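Local coordinates for protein hypoxanthine-guanine phosphoribosyltransferase (Thermus thermophilus, PDB 3ACD) that probably transfers the phosphoribosyl group of 5-phospho-alpha-D-ribose 1-diphosphate to hypoxanthine or guanine, giving IMP or GMP and diphosphate in magnesium-dependent purine salvage, at residues 38-43 against 94-99; 64-69 against 88-93. All coordinates share one frame; numbering follows the deposited sequence.

Interaction 1: 38-43 against 94-99; sequences TPHLIC and HGRDVI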
ATOM      1  N   THR A  38       3.050 -19.167   8.798  1.00 20.91           N
ATOM      2  CA  THR A  38       2.071 -18.124   8.506  1.00 20.06           C
ATOM      3  C   THR A  38       2.707 -16.823   8.975  1.00 18.75           C
ATOM      4  O   THR A  38       2.492 -16.376  10.102  1.00 18.59           O
ATOM      5  CB  THR A  38       0.744 -18.356   9.265  1.00 23.12           C
ATOM      6  OG1 THR A  38       0.958 -18.204  10.672  1.00 29.74           O
ATOM      7  CG2 THR A  38       0.219 -19.750   8.993  1.00 20.93           C
ATOM      8  N   PRO A  39       3.512 -16.200   8.108  1.00 16.56           N
ATOM      9  CA  PRO A  39       4.176 -14.952   8.474  1.00 15.18           C
ATOM     10  C   PRO A  39       3.246 -13.767   8.665  1.00 13.41           C
ATOM     11  O   PRO A  39       2.104 -13.760   8.200  1.00 12.47           O
ATOM     12  CB  PRO A  39       5.160 -14.744   7.328  1.00 15.15           C
ATOM     13  CG  PRO A  39       4.418 -15.292   6.167  1.00 18.80           C
ATOM     14  CD  PRO A  39       3.819 -16.569   6.714  1.00 15.81           C
ATOM     15  N   HIS A  40       3.760 -12.776   9.376  1.00 13.14           N
ATOM     16  CA  HIS A  40       3.047 -11.542   9.646  1.00 14.03           C
ATOM     17  C   HIS A  40       3.940 -10.446   9.083  1.00 13.34           C
ATOM     18  O   HIS A  40       5.013 -10.179   9.623  1.00 15.19           O
ATOM     19  CB  HIS A  40       2.872 -11.356  11.154  1.00 13.76           C
ATOM     20  CG  HIS A  40       2.157 -10.096  11.527  1.00 13.36           C
ATOM     21  ND1 HIS A  40       0.884  -9.804  11.086  1.00 14.54           N
ATOM     22  CD2 HIS A  40       2.534  -9.056  12.308  1.00 14.34           C
ATOM     23  CE1 HIS A  40       0.507  -8.638  11.578  1.00 13.71           C
ATOM     24  NE2 HIS A  40       1.491  -8.163  12.323  1.00 13.43           N
ATOM     25  N   LEU A  41       3.508  -9.827   7.991  1.00 13.21           N
ATOM     26  CA  LEU A  41       4.297  -8.774   7.364  1.00 13.71           C
ATOM     27  C   LEU A  41       3.900  -7.386   7.849  1.00 13.26           C
ATOM     28  O   LEU A  41       2.733  -7.005   7.800  1.00 12.00           O
ATOM     29  CB  LEU A  41       4.166  -8.842   5.838  1.00 15.90           C
ATOM     30  CG  LEU A  41       4.861 -10.006   5.123  1.00 16.70           C
ATOM     31  CD1 LEU A  41       4.251 -11.326   5.562  1.00 17.79           C
ATOM     32  CD2 LEU A  41       4.719  -9.836   3.620  1.00 20.54           C
ATOM     33  N   ILE A  42       4.886  -6.634   8.326  1.00 11.46           N
ATOM     34  CA  ILE A  42       4.637  -5.286   8.817  1.00 11.50           C
ATOM     35  C   ILE A  42       5.222  -4.259   7.856  1.00 11.91           C
ATOM     36  O   ILE A  42       6.439  -4.153   7.705  1.00 12.23           O
ATOM     37  CB  ILE A  42       5.266  -5.085  10.206  1.00 11.47           C
ATOM     38  CG1 ILE A  42       4.681  -6.110  11.184  1.00 12.42           C
ATOM     39  CG2 ILE A  42       5.029  -3.652  10.684  1.00 12.04           C
ATOM     40  CD1 ILE A  42       5.246  -6.015  12.587  1.00 16.74           C
ATOM     41  N   CYS A  43       4.336  -3.513   7.206  1.00 11.12           N
ATOM     42  CA  CYS A  43       4.735  -2.490   6.255  1.00 11.61           C
ATOM     43  C   CYS A  43       5.067  -1.177   6.955  1.00 11.42           C
ATOM     44  O   CYS A  43       4.249  -0.634   7.700  1.00 12.43           O
ATOM     45  CB  CYS A  43       3.613  -2.254   5.243  1.00 13.11           C
ATOM     46  SG  CYS A  43       3.910  -0.861   4.121  1.00 13.41           S
ATOM     47  N   HIS A  94       3.604 -11.214  19.272  1.00 15.93           N
ATOM     48  CA  HIS A  94       4.221 -12.192  20.161  1.00 18.10           C
ATOM     49  C   HIS A  94       3.997 -13.587  19.595  1.00 17.33           C
ATOM     50  O   HIS A  94       2.873 -13.956  19.245  1.00 16.01           O
ATOM     51  CB  HIS A  94       3.635 -12.096  21.577  1.00 19.22           C
ATOM     52  CG  HIS A  94       4.207 -13.099  22.530  1.00 21.01           C
ATOM     53  ND1 HIS A  94       3.688 -14.368  22.677  1.00 24.05           N
ATOM     54  CD2 HIS A  94       5.282 -13.037  23.352  1.00 19.12           C
ATOM     55  CE1 HIS A  94       4.417 -15.043  23.549  1.00 22.11           C
ATOM     56  NE2 HIS A  94       5.391 -14.258  23.972  1.00 22.73           N
ATOM     57  N   GLY A  95       5.077 -14.351  19.480  1.00 17.72           N
ATOM     58  CA  GLY A  95       4.973 -15.701  18.960  1.00 18.17           C
ATOM     59  C   GLY A  95       4.768 -15.800  17.459  1.00 17.49           C
ATOM     60  O   GLY A  95       4.590 -16.897  16.939  1.00 18.90           O
ATOM     61  N   ARG A  96       4.787 -14.669  16.755  1.00 16.57           N
ATOM     62  CA  ARG A  96       4.606 -14.686  15.303  1.00 14.90           C
ATOM     63  C   ARG A  96       5.951 -14.617  14.588  1.00 15.23           C
ATOM     64  O   ARG A  96       6.939 -14.121  15.138  1.00 14.98           O
ATOM     65  CB  ARG A  96       3.762 -13.486  14.823  1.00 15.79           C
ATOM     66  CG  ARG A  96       2.295 -13.441  15.273  1.00 15.17           C
ATOM     67  CD  ARG A  96       1.491 -14.639  14.782  1.00 16.83           C
ATOM     68  NE  ARG A  96       1.451 -14.766  13.324  1.00 16.60           N
ATOM     69  CZ  ARG A  96       0.703 -14.020  12.513  1.00 17.03           C
ATOM     70  NH1 ARG A  96      -0.087 -13.069  13.004  1.00 12.45           N
ATOM     71  NH2 ARG A  96       0.739 -14.234  11.203  1.00 14.49           N
ATOM     72  N   ASP A  97       5.984 -15.131  13.362  1.00 14.73           N
ATOM     73  CA  ASP A  97       7.186 -15.066  12.541  1.00 15.42           C
ATOM     74  C   ASP A  97       6.972 -13.791  11.737  1.00 14.51           C
ATOM     75  O   ASP A  97       6.239 -13.771  10.749  1.00 15.96           O
ATOM     76  CB  ASP A  97       7.283 -16.295  11.641  1.00 14.33           C
ATOM     77  CG  ASP A  97       7.567 -17.555  12.430  1.00 17.14           C
ATOM     78  OD1 ASP A  97       8.604 -17.590  13.125  1.00 17.24           O
ATOM     79  OD2 ASP A  97       6.758 -18.499  12.371  1.00 17.13           O
ATOM     80  N   VAL A  98       7.604 -12.721  12.202  1.00 15.64           N
ATOM     81  CA  VAL A  98       7.469 -11.402  11.603  1.00 14.44           C
ATOM     82  C   VAL A  98       8.449 -11.065  10.485  1.00 14.54           C
ATOM     83  O   VAL A  98       9.622 -11.440  10.524  1.00 12.76           O
ATOM     84  CB  VAL A  98       7.606 -10.310  12.695  1.00 16.19           C
ATOM     85  CG1 VAL A  98       7.432  -8.922  12.084  1.00 16.69           C
ATOM     86  CG2 VAL A  98       6.576 -10.547  13.798  1.00 15.49           C
ATOM     87  N   ILE A  99       7.945 -10.357   9.479  1.00 14.26           N
ATOM     88  CA  ILE A  99       8.776  -9.898   8.375  1.00 13.97           C
ATOM     89  C   ILE A  99       8.514  -8.404   8.239  1.00 13.02           C
ATOM     90  O   ILE A  99       7.396  -7.990   7.939  1.00 12.41           O
ATOM     91  CB  ILE A  99       8.425 -10.567   7.025  1.00 13.53           C
ATOM     92  CG1 ILE A  99       8.641 -12.083   7.096  1.00 13.01           C
ATOM     93  CG2 ILE A  99       9.308  -9.970   5.923  1.00 14.14           C
ATOM     94  CD1 ILE A  99       8.240 -12.811   5.815  1.00 14.28           C
TER
HETATM   95  O   HOH W   1       3.468 -16.586  12.620  1.00 16.89           O
HETATM   96  O   HOH W   2       4.406 -18.983  11.499  1.00 25.85           O
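R96 reaches back from the run-in to one strand and meets the start of the neighbouring strand, ending on T38 and H40. Beyond CB, chi2 (-61°) and chi3 (-60°) bend CD and then NE back toward segment 38-43. NE gives its hydrogen to a water that also donates to T38 O and accepts from D97 N. CZ lies against H40 CB, which sits over one guanidinium face at 3.7 Å from CZ, off toward the rim. NH1 comes obliquely to the H40 ring, 3.9 Å from ND1. NH2 makes a straight bond of 3.0 Å to T38 O, in the guanidinium plane but above the plane of the carbonyl. NH2 is also hydrogen-bonded to T64 OG1, the hydroxyl that holds H40 ND1. Beyond this polar end the segments become parallel strands, 40-45 and 97-102, second and third from the 64-70 edge of the Rossmann-like sheet of type I phosphoribosyltransferases. H40 N bonds D97 O, I99 N bonds H40 O at 2.9 Å, and I42 N bonds I99 O. On the H40 and V98 face, I42 CD1 meets V98 CG1 at 3.7 Å; on the other, L41 and I99 run side by side and I99 CD1 touches P39 CB at 3.9 Å. A second water donates to D97 OD2 and accepts from T38 N, while D97 OD1 is bonded to S125 OG.

Interaction 2: 64-69 against 88-93; sequences TMDFIA and DLRLPI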
ATOM      1  N   THR A  64      -0.705 -12.631   7.500  1.00 13.29           N
ATOM      2  CA  THR A  64      -1.427 -11.470   7.999  1.00 13.59           C
ATOM      3  C   THR A  64      -0.537 -10.251   7.799  1.00 13.48           C
ATOM      4  O   THR A  64       0.657 -10.384   7.511  1.00 13.40           O
ATOM      5  CB  THR A  64      -1.782 -11.613   9.499  1.00 13.11           C
ATOM      6  OG1 THR A  64      -0.590 -11.839  10.260  1.00 13.58           O
ATOM      7  CG2 THR A  64      -2.740 -12.777   9.705  1.00 14.79           C
ATOM      8  N   MET A  65      -1.112  -9.065   7.956  1.00 12.46           N
ATOM      9  CA  MET A  65      -0.359  -7.837   7.752  1.00 13.44           C
ATOM     10  C   MET A  65      -0.726  -6.759   8.754  1.00 13.77           C
ATOM     11  O   MET A  65      -1.779  -6.807   9.392  1.00 12.68           O
ATOM     12  CB  MET A  65      -0.639  -7.267   6.352  1.00 14.69           C
ATOM     13  CG  MET A  65      -0.521  -8.243   5.185  1.00 16.40           C
ATOM     14  SD  MET A  65      -1.065  -7.427   3.646  1.00 17.34           S
ATOM     15  CE  MET A  65      -1.182  -8.842   2.520  1.00 18.85           C
ATOM     16  N   ASP A  66       0.156  -5.776   8.871  1.00 14.11           N
ATOM     17  CA  ASP A  66      -0.079  -4.629   9.724  1.00 15.83           C
ATOM     18  C   ASP A  66       0.736  -3.483   9.133  1.00 16.72           C
ATOM     19  O   ASP A  66       1.614  -3.701   8.290  1.00 13.21           O
ATOM     20  CB  ASP A  66       0.337  -4.901  11.175  1.00 17.21           C
ATOM     21  CG  ASP A  66      -0.491  -4.105  12.167  1.00 19.83           C
ATOM     22  OD1 ASP A  66      -1.206  -3.179  11.728  1.00 17.37           O
ATOM     23  OD2 ASP A  66      -0.430  -4.395  13.381  1.00 22.58           O
ATOM     24  N   PHE A  67       0.429  -2.267   9.565  1.00 16.91           N
ATOM     25  CA  PHE A  67       1.112  -1.079   9.075  1.00 20.75           C
ATOM     26  C   PHE A  67       1.548  -0.218  10.249  1.00 22.86           C
ATOM     27  O   PHE A  67       0.812  -0.069  11.226  1.00 25.71           O
ATOM     28  CB  PHE A  67       0.171  -0.282   8.168  1.00 19.87           C
ATOM     29  CG  PHE A  67      -0.218  -1.009   6.914  1.00 21.24           C
ATOM     30  CD1 PHE A  67       0.467  -0.785   5.724  1.00 20.33           C
ATOM     31  CD2 PHE A  67      -1.240  -1.951   6.931  1.00 22.39           C
ATOM     32  CE1 PHE A  67       0.142  -1.490   4.568  1.00 22.87           C
ATOM     33  CE2 PHE A  67      -1.574  -2.664   5.779  1.00 24.04           C
ATOM     34  CZ  PHE A  67      -0.881  -2.434   4.597  1.00 24.15           C
ATOM     35  N   ILE A  68       2.750   0.337  10.155  1.00 22.15           N
ATOM     36  CA  ILE A  68       3.274   1.195  11.209  1.00 22.92           C
ATOM     37  C   ILE A  68       3.989   2.393  10.598  1.00 23.87           C
ATOM     38  O   ILE A  68       4.514   2.313   9.490  1.00 20.40           O
ATOM     39  CB  ILE A  68       4.275   0.437  12.101  1.00 23.35           C
ATOM     40  CG1 ILE A  68       5.440  -0.072  11.249  1.00 22.15           C
ATOM     41  CG2 ILE A  68       3.577  -0.707  12.809  1.00 26.21           C
ATOM     42  CD1 ILE A  68       6.513  -0.780  12.035  1.00 26.11           C
ATOM     43  N   ALA A  69       4.000   3.504  11.321  1.00 27.49           N
ATOM     44  CA  ALA A  69       4.674   4.709  10.853  1.00 30.33           C
ATOM     45  C   ALA A  69       5.785   5.031  11.842  1.00 32.88           C
ATOM     46  O   ALA A  69       5.553   5.078  13.049  1.00 32.00           O
ATOM     47  CB  ALA A  69       3.689   5.865  10.762  1.00 30.79           C
ATOM     48  N   ASP A  88       1.000   2.965  15.659  1.00 54.24           N
ATOM     49  CA  ASP A  88       1.247   1.734  16.402  1.00 52.08           C
ATOM     50  C   ASP A  88       0.687   0.488  15.726  1.00 49.04           C
ATOM     51  O   ASP A  88      -0.128   0.573  14.807  1.00 48.54           O
ATOM     52  CB  ASP A  88       0.660   1.846  17.811  1.00 53.21           C
ATOM     53  CG  ASP A  88       1.305   2.946  18.625  1.00 54.08           C
ATOM     54  OD1 ASP A  88       1.250   4.116  18.195  1.00 57.09           O
ATOM     55  OD2 ASP A  88       1.868   2.638  19.697  1.00 56.54           O
ATOM     56  N   LEU A  89       1.137  -0.667  16.207  1.00 45.14           N
ATOM     57  CA  LEU A  89       0.703  -1.961  15.692  1.00 41.11           C
ATOM     58  C   LEU A  89      -0.694  -2.273  16.219  1.00 38.94           C
ATOM     59  O   LEU A  89      -1.044  -1.876  17.330  1.00 38.70           O
ATOM     60  CB  LEU A  89       1.672  -3.061  16.146  1.00 41.12           C
ATOM     61  CG  LEU A  89       3.126  -3.049  15.652  1.00 40.35           C
ATOM     62  CD1 LEU A  89       3.812  -1.744  16.023  1.00 42.22           C
ATOM     63  CD2 LEU A  89       3.868  -4.222  16.269  1.00 39.56           C
ATOM     64  N   ARG A  90      -1.484  -2.986  15.422  1.00 35.74           N
ATOM     65  CA  ARG A  90      -2.841  -3.351  15.813  1.00 34.60           C
ATOM     66  C   ARG A  90      -2.981  -4.845  16.091  1.00 30.23           C
ATOM     67  O   ARG A  90      -3.790  -5.253  16.925  1.00 30.37           O
ATOM     68  CB  ARG A  90      -3.834  -2.939  14.723  1.00 39.57           C
ATOM     69  CG  ARG A  90      -4.010  -1.438  14.580  1.00 49.19           C
ATOM     70  CD  ARG A  90      -4.903  -1.096  13.398  1.00 57.26           C
ATOM     71  NE  ARG A  90      -6.210  -1.741  13.490  1.00 64.58           N
ATOM     72  CZ  ARG A  90      -7.174  -1.610  12.584  1.00 67.14           C
ATOM     73  NH1 ARG A  90      -6.985  -0.853  11.511  1.00 68.55           N
ATOM     74  NH2 ARG A  90      -8.332  -2.236  12.750  1.00 68.87           N
ATOM     75  N   LEU A  91      -2.196  -5.656  15.390  1.00 24.39           N
ATOM     76  CA  LEU A  91      -2.235  -7.103  15.564  1.00 20.49           C
ATOM     77  C   LEU A  91      -1.077  -7.570  16.439  1.00 18.07           C
ATOM     78  O   LEU A  91      -0.008  -6.965  16.445  1.00 15.35           O
ATOM     79  CB  LEU A  91      -2.175  -7.808  14.205  1.00 21.14           C
ATOM     80  CG  LEU A  91      -3.446  -7.785  13.345  1.00 24.39           C
ATOM     81  CD1 LEU A  91      -3.847  -6.356  13.021  1.00 25.67           C
ATOM     82  CD2 LEU A  91      -3.200  -8.568  12.068  1.00 23.38           C
ATOM     83  N   PRO A  92      -1.283  -8.653  17.202  1.00 17.98           N
ATOM     84  CA  PRO A  92      -0.235  -9.181  18.081  1.00 17.48           C
ATOM     85  C   PRO A  92       0.952  -9.721  17.294  1.00 16.90           C
ATOM     86  O   PRO A  92       0.778 -10.284  16.213  1.00 16.94           O
ATOM     87  CB  PRO A  92      -0.952 -10.297  18.845  1.00 18.43           C
ATOM     88  CG  PRO A  92      -2.396  -9.874  18.821  1.00 19.86           C
ATOM     89  CD  PRO A  92      -2.552  -9.371  17.408  1.00 18.22           C
ATOM     90  N   ILE A  93       2.158  -9.540  17.821  1.00 16.04           N
ATOM     91  CA  ILE A  93       3.328 -10.076  17.139  1.00 16.56           C
ATOM     92  C   ILE A  93       4.031 -11.103  18.018  1.00 16.42           C
ATOM     93  O   ILE A  93       4.946 -11.789  17.570  1.00 15.21           O
ATOM     94  CB  ILE A  93       4.336  -8.982  16.736  1.00 17.63           C
ATOM     95  CG1 ILE A  93       4.952  -8.343  17.977  1.00 19.14           C
ATOM     96  CG2 ILE A  93       3.647  -7.939  15.859  1.00 16.74           C
ATOM     97  CD1 ILE A  93       6.126  -7.438  17.649  1.00 20.12           C
TER
HETATM   98  O   HOH W   3       1.303  -6.131  14.199  1.00 16.65           O
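D66 turns its carboxylate onto the backbone of R90 and L91, fastening an irregular loop to strand 64-70, an outermost strand of the chain's parallel phosphoribosyltransferase sheet. The loop leads on to strand 97-102 and runs nearly opposite to 64-70, 172° apart. Both hydrogen bonds across the contact end on OD2. R90 N meets D66 OD2 on its syn lone pair at 2.7 Å, and L91 N meets D66 OD2 from above the carboxylate plane at 3.0 Å, almost straight (175°). A water adds a third hydrogen and donates also to L91 O. The other oxygen, OD1, accepts from F67 N within the strand, which limits rotation of the group. CB points toward the loop, and chi1 (-151°) sets CG roughly anti to the backbone N. An alanine here would probably leave the N-H groups of R90 and L91 without their shared acceptor and let the loop drift from the strand. The tight apolar part lies further along, where I68 CG2 and L89 CD1 are only 3.4 Å apart, closer than usual for carbons; L114 of helix 109-119 packs on I68, while Y117 and L118 pack on L89. The outer side is looser: the R90 side chain touches the carboxylate with CB alone and its guanidinium leads off from the strand, though R90 packs on L86 of the second subunit; D88 is exposed, its CB turned away. L91 bridges the two regimes, being partly exposed and packed on by Q165 of the second subunit, yet laying CD2 3.5 Å from M65 O.

Overall arrangement
Interaction 1 is the more deeply buried, joining two adjacent strands inside the sheet, whereas interaction 2 lies at the sheet's outer strand, where some residues are exposed and the second subunit packs nearby. Their chemistry follows: 38-43 with 94-99 is main-chain strand pairing flanked by apolar side chains, with an arginine bonded to a main-chain carbonyl just before the strand, while in 64-69 with 88-93 a carboxylate accepts from loop amides. Strand 40-45 lies between the other two strands, and the contacts meet across it: they join at T64, while I68 packs on I42 and F67 on C43. Along the chain, interaction 2 is nested within the loop closed by interaction 1.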